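Local coordinates for undecaprenyl-diphosphooligosaccharide--protein glycotransferase (Campylobacter jejuni, PDB 3AAG), which transfers a preassembled heptasaccharide from a lipid donor to asparagine side chains of target proteins, this chain being its C-terminal domain, at residues Ile25-Arg28 against Glu29-Val32. Numbering follows the deposited sequence.
With CA (calcium ion), chain C.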
ATOM      1  N   ILE A  25      -9.941 -19.691   4.911  1.00  5.76           N
ATOM      2  CA  ILE A  25      -9.483 -19.014   6.119  1.00  5.12           C
ATOM      3  C   ILE A  25     -10.553 -18.064   6.649  1.00  4.72           C
ATOM      4  O   ILE A  25     -10.794 -18.003   7.855  1.00  4.86           O
ATOM      5  CB  ILE A  25      -8.177 -18.234   5.870  1.00  5.23           C
ATOM      6  CG1 ILE A  25      -6.983 -19.192   5.814  1.00  5.07           C
ATOM      7  CG2 ILE A  25      -7.969 -17.175   6.943  1.00  4.93           C
ATOM      8  CD1 ILE A  25      -5.768 -18.614   5.113  1.00  5.00           C
ATOM      9  N   ALA A  26     -11.200 -17.338   5.740  1.00  4.08           N
ATOM     10  CA  ALA A  26     -12.090 -16.240   6.110  1.00  3.49           C
ATOM     11  C   ALA A  26     -13.568 -16.604   5.962  1.00  3.17           C
ATOM     12  O   ALA A  26     -13.911 -17.754   5.692  1.00  3.15           O
ATOM     13  CB  ALA A  26     -11.766 -15.003   5.292  1.00  3.45           C
ATOM     14  N   ASN A  27     -14.436 -15.611   6.140  1.00  2.78           N
ATOM     15  CA  ASN A  27     -15.882 -15.827   6.165  1.00  2.31           C
ATOM     16  C   ASN A  27     -16.608 -14.998   5.106  1.00  2.12           C
ATOM     17  O   ASN A  27     -16.116 -13.954   4.679  1.00  2.00           O
ATOM     18  CB  ASN A  27     -16.445 -15.473   7.543  1.00  2.27           C
ATOM     19  CG  ASN A  27     -16.177 -16.543   8.577  1.00  2.21           C
ATOM     20  OD1 ASN A  27     -16.068 -17.726   8.253  1.00  2.33           O
ATOM     21  ND2 ASN A  27     -16.073 -16.134   9.835  1.00  2.45           N
ATOM     22  N   ARG A  28     -17.787 -15.462   4.702  1.00  2.00           N
ATOM     23  CA  ARG A  28     -18.565 -14.789   3.666  1.00  2.00           C
ATOM     24  C   ARG A  28     -18.873 -13.339   4.024  1.00  2.00           C
ATOM     25  O   ARG A  28     -19.067 -12.507   3.142  1.00  2.02           O
ATOM     26  CB  ARG A  28     -19.868 -15.541   3.384  1.00  2.00           C
ATOM     27  CG  ARG A  28     -19.701 -17.019   3.062  1.00  2.00           C
ATOM     28  CD  ARG A  28     -18.727 -17.249   1.919  1.00  2.00           C
ATOM     29  NE  ARG A  28     -17.527 -17.949   2.371  1.00  2.46           N
ATOM     30  CZ  ARG A  28     -16.312 -17.413   2.382  1.00  3.09           C
ATOM     31  NH1 ARG A  28     -16.128 -16.168   1.960  1.00  3.39           N
ATOM     32  NH2 ARG A  28     -15.277 -18.121   2.813  1.00  3.46           N
ATOM     33  N   GLU A  29     -18.922 -13.040   5.318  1.00  2.00           N
ATOM     34  CA  GLU A  29     -19.287 -11.703   5.784  1.00  2.00           C
ATOM     35  C   GLU A  29     -18.071 -10.780   5.830  1.00  2.00           C
ATOM     36  O   GLU A  29     -18.206  -9.554   5.867  1.00  2.00           O
ATOM     37  CB  GLU A  29     -19.947 -11.773   7.165  1.00  2.00           C
ATOM     38  CG  GLU A  29     -18.990 -12.120   8.293  1.00  2.09           C
ATOM     39  CD  GLU A  29     -19.656 -12.089   9.661  1.00  2.89           C
ATOM     40  OE1 GLU A  29     -20.575 -11.265   9.853  1.00  3.23           O
ATOM     41  OE2 GLU A  29     -19.261 -12.885  10.542  1.00  2.60           O
ATOM     42  N   ASP A  30     -16.884 -11.374   5.831  1.00  2.00           N
ATOM     43  CA  ASP A  30     -15.656 -10.610   5.981  1.00  2.00           C
ATOM     44  C   ASP A  30     -15.416  -9.712   4.773  1.00  2.00           C
ATOM     45  O   ASP A  30     -15.923  -9.971   3.683  1.00  2.00           O
ATOM     46  CB  ASP A  30     -14.464 -11.546   6.192  1.00  2.00           C
ATOM     47  CG  ASP A  30     -14.565 -12.335   7.482  1.00  2.08           C
ATOM     48  OD1 ASP A  30     -15.350 -11.924   8.366  1.00  3.28           O
ATOM     49  OD2 ASP A  30     -13.864 -13.361   7.615  1.00  2.06           O
ATOM     50  N   TYR A  31     -14.643  -8.652   4.981  1.00  2.00           N
ATOM     51  CA  TYR A  31     -14.179  -7.815   3.888  1.00  2.00           C
ATOM     52  C   TYR A  31     -12.724  -8.120   3.579  1.00  2.00           C
ATOM     53  O   TYR A  31     -11.950  -8.473   4.469  1.00  2.00           O
ATOM     54  CB  TYR A  31     -14.319  -6.335   4.240  1.00  2.00           C
ATOM     55  CG  TYR A  31     -15.687  -5.763   3.970  1.00  2.00           C
ATOM     56  CD1 TYR A  31     -16.808  -6.261   4.616  1.00  2.00           C
ATOM     57  CD2 TYR A  31     -15.858  -4.714   3.076  1.00  2.00           C
ATOM     58  CE1 TYR A  31     -18.062  -5.734   4.379  1.00  2.00           C
ATOM     59  CE2 TYR A  31     -17.110  -4.181   2.830  1.00  2.00           C
ATOM     60  CZ  TYR A  31     -18.208  -4.696   3.485  1.00  2.00           C
ATOM     61  OH  TYR A  31     -19.460  -4.175   3.248  1.00  2.02           O
ATOM     62  N   VAL A  32     -12.357  -7.979   2.312  1.00  2.00           N
ATOM     63  CA  VAL A  32     -10.966  -7.826   1.938  1.00  2.00           C
ATOM     64  C   VAL A  32     -10.750  -6.394   1.477  1.00  2.00           C
ATOM     65  O   VAL A  32     -11.408  -5.931   0.548  1.00  2.00           O
ATOM     66  CB  VAL A  32     -10.578  -8.800   0.809  1.00  2.00           C
ATOM     67  CG1 VAL A  32      -9.293  -8.353   0.136  1.00  2.00           C
ATOM     68  CG2 VAL A  32     -10.439 -10.210   1.356  1.00  2.00           C
TER
HETATM   69 CA    CA C   1     -20.708 -10.842  12.067  1.00 34.01          CA
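D30 lays its carboxylate over the backbone of N27, three residues back in the chain. D30 OD2 accepts a hydrogen bond from N27 N at 2.8 Å. The N-H comes from above the carboxylate plane, 55° out of it, and the bond is bent. A second bond runs the other way: D30 N donates to N27 O at 2.9 Å. This bond closes a type I turn over R28 and E29. One residue thus holds both the N-H and the C=O of N27. The D30 torsion chi1 of -64°, with CG opposite its own carbonyl carbon, swings the carboxylate back toward N27. D30 OD2 also lies beside the A26 methyl, CB, at 3.5 Å, and near the CB methylene of N27. The other oxygen, OD1, accepts a hydrogen bond from D137 N, so the buried carboxylate is gripped from two parts of the chain and its rotation is probably fixed.

E29 sits at the third position of the turn. With chi1 at 71° and an extended chain beyond CG, it carries its carboxylate out to a calcium ion. E29 OE1 binds the calcium ion at 2.3 Å. The backbone O of T135 binds the same ion. Y31 then enters strand 31-33, which pairs in parallel with strand 138-140. The arrangement is a type I beta turn with an aspartate at its fourth position bonded back to the first residue, leading into the short parallel sheet of the STT3/PglB core domain beside a calcium site.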